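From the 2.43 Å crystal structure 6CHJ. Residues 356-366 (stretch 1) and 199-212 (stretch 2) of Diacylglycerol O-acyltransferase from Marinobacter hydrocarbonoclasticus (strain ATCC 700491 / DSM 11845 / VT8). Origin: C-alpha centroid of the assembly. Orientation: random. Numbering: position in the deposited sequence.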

# COMPACT_ATOMS: atom_id res chain seq x y z
N LEU B 356 -6.89 26.88 -18.32
CA LEU B 356 -6.13 25.97 -17.47
C LEU B 356 -4.99 25.25 -18.19
O LEU B 356 -4.18 24.60 -17.53
CB LEU B 356 -7.06 24.93 -16.86
CG LEU B 356 -8.16 25.53 -15.99
CD1 LEU B 356 -9.10 24.46 -15.48
CD2 LEU B 356 -7.56 26.29 -14.84
N ALA B 357 -4.92 25.34 -19.52
CA ALA B 357 -3.84 24.69 -20.26
C ALA B 357 -2.45 25.07 -19.77
O ALA B 357 -1.59 24.18 -19.72
CB ALA B 357 -3.96 25.00 -21.77
N PRO B 358 -2.14 26.33 -19.45
CA PRO B 358 -0.82 26.61 -18.86
C PRO B 358 -0.63 25.94 -17.51
O PRO B 358 0.48 25.47 -17.22
CB PRO B 358 -0.79 28.14 -18.73
CG PRO B 358 -1.85 28.62 -19.68
CD PRO B 358 -2.91 27.58 -19.67
N ALA B 359 -1.66 25.90 -16.67
CA ALA B 359 -1.53 25.20 -15.40
C ALA B 359 -1.27 23.71 -15.62
O ALA B 359 -0.46 23.10 -14.91
CB ALA B 359 -2.78 25.42 -14.53
N ALA B 360 -1.94 23.11 -16.61
CA ALA B 360 -1.70 21.70 -16.91
C ALA B 360 -0.26 21.46 -17.32
O ALA B 360 0.36 20.49 -16.87
CB ALA B 360 -2.65 21.21 -18.00
N PHE B 361 0.30 22.36 -18.14
CA PHE B 361 1.70 22.22 -18.54
C PHE B 361 2.62 22.30 -17.33
O PHE B 361 3.63 21.59 -17.26
CB PHE B 361 2.10 23.30 -19.56
CG PHE B 361 3.57 23.28 -19.92
CD1 PHE B 361 4.03 22.53 -21.00
CD2 PHE B 361 4.50 24.01 -19.19
CE1 PHE B 361 5.38 22.49 -21.33
CE2 PHE B 361 5.86 23.98 -19.52
CZ PHE B 361 6.30 23.21 -20.59
N HIS B 362 2.29 23.18 -16.37
CA HIS B 362 3.18 23.31 -15.22
C HIS B 362 3.07 22.10 -14.29
O HIS B 362 4.10 21.61 -13.81
CB HIS B 362 2.90 24.58 -14.43
CG HIS B 362 3.81 24.74 -13.26
ND1 HIS B 362 5.18 24.59 -13.37
CD2 HIS B 362 3.56 25.00 -11.95
CE1 HIS B 362 5.73 24.77 -12.18
NE2 HIS B 362 4.77 25.02 -11.30
N LEU B 363 1.84 21.64 -14.00
CA LEU B 363 1.64 20.43 -13.19
C LEU B 363 2.43 19.25 -13.75
O LEU B 363 3.17 18.58 -13.02
CB LEU B 363 0.15 20.07 -13.12
CG LEU B 363 -0.57 21.13 -12.28
CD1 LEU B 363 -2.07 21.07 -12.44
CD2 LEU B 363 -0.16 20.96 -10.82
N LEU B 364 2.31 19.02 -15.07
CA LEU B 364 2.94 17.88 -15.71
C LEU B 364 4.46 17.98 -15.71
O LEU B 364 5.16 16.95 -15.65
CB LEU B 364 2.44 17.74 -17.15
CG LEU B 364 1.08 17.05 -17.33
CD1 LEU B 364 0.55 17.28 -18.74
CD2 LEU B 364 1.19 15.54 -17.02
N THR B 365 5.01 19.19 -15.80
CA THR B 365 6.43 19.31 -16.07
C THR B 365 7.23 20.01 -14.99
O THR B 365 8.43 19.73 -14.86
CB THR B 365 6.69 20.03 -17.40
OG1 THR B 365 6.47 21.44 -17.26
CG2 THR B 365 5.80 19.44 -18.53
N GLY B 366 6.61 20.90 -14.19
CA GLY B 366 7.37 21.70 -13.26
C GLY B 366 8.31 22.69 -13.92
O GLY B 366 9.22 23.19 -13.26
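Stretch 2 199-212: TIPTVAKELLKTIN

Stretch 2 is helical from Ile200 to Asn212, with Thr199 at the N-cap position. It packs nearly antiparallel on the helix of stretch 1. The signed crossing angle is -155°, and the axes approach to 9.6 Å. Ile211 lies beside Ala357, CA to CA 6.6 Å, and Ala204 beside Phe361, CA to CA 6.0 Å. No hydrogen bond crosses between the helices; the contact is largely apolar.

Two side chains interlock as knobs in holes. Leu207 enters the hole formed by Ala357, Ala360, Phe361 and Leu364. Its chi1 of -91° lies between wells, while chi2 is t. Leu207 CD2 is 3.8 Å from Ala357 O, and Leu207 CD1 is 3.8 Å from Leu364 CD1. Ala357 CB lies 4.1 Å from Leu207 CD2, and Ala360 CB 4.2 Å from Leu207 CD1.

Phe361 is the reciprocal knob, among Ala204, Leu207, Leu208 and Ile211. Its CA-to-CB bond points sideways, but chi1 t (175°) brings the ring end nearer to stretch 2. Chi2 is 91°. Ala204 O lies at the ring edge, 3.6 Å from Phe361 CD1. Leu208, m at chi1 and t at chi2, also starts sideways and ends nearer. It places CD2 over one ring face in a CH-pi contact, with Leu208 CD2 4.3 Å from the Phe361 ring centroid.

Ile211 is m, t. Ile211 CG1 lies 3.8 Å from Ala357 CB, and Ile211 CD1 lies 3.7 Å from Pro358 CA. At the other end, Thr365 adopts chi1 p. Thr365 OG1 donates to Phe361 O at 2.8 Å, while Thr365 CG2 meets Ala204 CB at 3.8 Å. The hydroxyl bonds back to its own helix, and to a residue elsewhere in the structure, while the methyl packs across. Ile200, m, t, adds a looser contact: Ile200 CG2 is 4.2 Å from Leu364 O.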

# COMPACT_ATOMS: atom_id res chain seq x y z
N THR B 199 4.43 10.12 -24.41
CA THR B 199 5.43 10.46 -23.41
C THR B 199 5.19 11.89 -22.93
O THR B 199 4.51 12.67 -23.59
CB THR B 199 6.85 10.32 -23.97
OG1 THR B 199 7.78 10.31 -22.89
CG2 THR B 199 7.17 11.48 -24.89
N ILE B 200 5.74 12.22 -21.76
CA ILE B 200 5.46 13.54 -21.18
C ILE B 200 5.95 14.69 -22.07
O ILE B 200 5.18 15.64 -22.27
CB ILE B 200 6.02 13.62 -19.73
CG1 ILE B 200 5.06 12.95 -18.75
CG2 ILE B 200 6.20 15.09 -19.31
CD1 ILE B 200 5.52 13.02 -17.31
N PRO B 201 7.16 14.66 -22.62
CA PRO B 201 7.52 15.73 -23.58
C PRO B 201 6.55 15.84 -24.75
O PRO B 201 6.22 16.96 -25.17
CB PRO B 201 8.93 15.34 -24.02
CG PRO B 201 9.49 14.62 -22.84
CD PRO B 201 8.33 13.81 -22.31
N THR B 202 6.08 14.71 -25.28
CA THR B 202 5.18 14.75 -26.44
C THR B 202 3.88 15.47 -26.11
O THR B 202 3.47 16.40 -26.82
CB THR B 202 4.90 13.34 -26.95
OG1 THR B 202 6.03 12.86 -27.69
CG2 THR B 202 3.67 13.34 -27.86
N VAL B 203 3.20 15.05 -25.04
CA VAL B 203 1.94 15.70 -24.72
C VAL B 203 2.18 17.08 -24.11
O VAL B 203 1.33 17.98 -24.25
CB VAL B 203 1.11 14.78 -23.81
CG1 VAL B 203 1.99 14.27 -22.73
CG2 VAL B 203 -0.11 15.51 -23.23
N ALA B 204 3.33 17.30 -23.47
CA ALA B 204 3.62 18.66 -23.01
C ALA B 204 3.84 19.59 -24.19
O ALA B 204 3.49 20.78 -24.12
CB ALA B 204 4.84 18.68 -22.08
N LYS B 205 4.40 19.08 -25.28
CA LYS B 205 4.61 19.95 -26.43
C LYS B 205 3.30 20.26 -27.14
O LYS B 205 3.07 21.40 -27.54
CB LYS B 205 5.66 19.32 -27.35
CG LYS B 205 7.04 19.85 -27.01
CD LYS B 205 8.14 18.87 -27.29
CE LYS B 205 9.48 19.45 -26.84
NZ LYS B 205 10.60 18.52 -27.18
N GLU B 206 2.39 19.28 -27.23
CA GLU B 206 1.04 19.59 -27.69
C GLU B 206 0.36 20.64 -26.81
O GLU B 206 -0.54 21.36 -27.28
CB GLU B 206 0.19 18.33 -27.75
CG GLU B 206 -1.01 18.44 -28.68
CD GLU B 206 -0.63 19.06 -30.02
OE1 GLU B 206 -0.01 18.38 -30.86
OE2 GLU B 206 -0.96 20.26 -30.21
N LEU B 207 0.77 20.76 -25.54
CA LEU B 207 0.21 21.80 -24.70
C LEU B 207 0.79 23.17 -25.06
O LEU B 207 0.05 24.15 -25.11
CB LEU B 207 0.45 21.46 -23.22
CG LEU B 207 -0.67 20.66 -22.54
CD1 LEU B 207 -0.20 20.07 -21.20
CD2 LEU B 207 -1.93 21.51 -22.37
N LEU B 208 2.10 23.25 -25.32
CA LEU B 208 2.68 24.51 -25.78
C LEU B 208 2.02 24.97 -27.08
O LEU B 208 1.61 26.13 -27.20
CB LEU B 208 4.20 24.37 -25.97
CG LEU B 208 5.04 24.24 -24.69
CD1 LEU B 208 6.45 23.75 -25.02
CD2 LEU B 208 5.10 25.55 -23.88
N LYS B 209 1.89 24.06 -28.06
CA LYS B 209 1.24 24.42 -29.32
C LYS B 209 -0.17 24.94 -29.09
O LYS B 209 -0.56 25.98 -29.62
CB LYS B 209 1.23 23.23 -30.28
CG LYS B 209 0.44 23.49 -31.57
CD LYS B 209 0.23 22.24 -32.43
CE LYS B 209 -0.85 22.48 -33.49
NZ LYS B 209 -1.07 21.30 -34.38
N THR B 210 -0.95 24.21 -28.29
CA THR B 210 -2.29 24.69 -27.95
C THR B 210 -2.22 26.05 -27.28
O THR B 210 -3.02 26.94 -27.58
CB THR B 210 -3.00 23.68 -27.03
OG1 THR B 210 -3.12 22.42 -27.70
CG2 THR B 210 -4.37 24.19 -26.62
N ILE B 211 -1.26 26.24 -26.37
CA ILE B 211 -1.19 27.51 -25.63
C ILE B 211 -0.77 28.65 -26.55
O ILE B 211 -1.31 29.76 -26.47
CB ILE B 211 -0.25 27.39 -24.42
CG1 ILE B 211 -0.85 26.50 -23.33
CG2 ILE B 211 0.09 28.76 -23.85
CD1 ILE B 211 0.20 25.94 -22.40
N ASN B 212 0.20 28.39 -27.44
CA ASN B 212 0.79 29.47 -28.22
C ASN B 212 -0.17 29.96 -29.29
O ASN B 212 -0.23 31.17 -29.56
CB ASN B 212 2.12 29.02 -28.82
CG ASN B 212 3.30 29.31 -27.90
OD1 ASN B 212 3.13 29.86 -26.81
ND2 ASN B 212 4.50 28.96 -28.35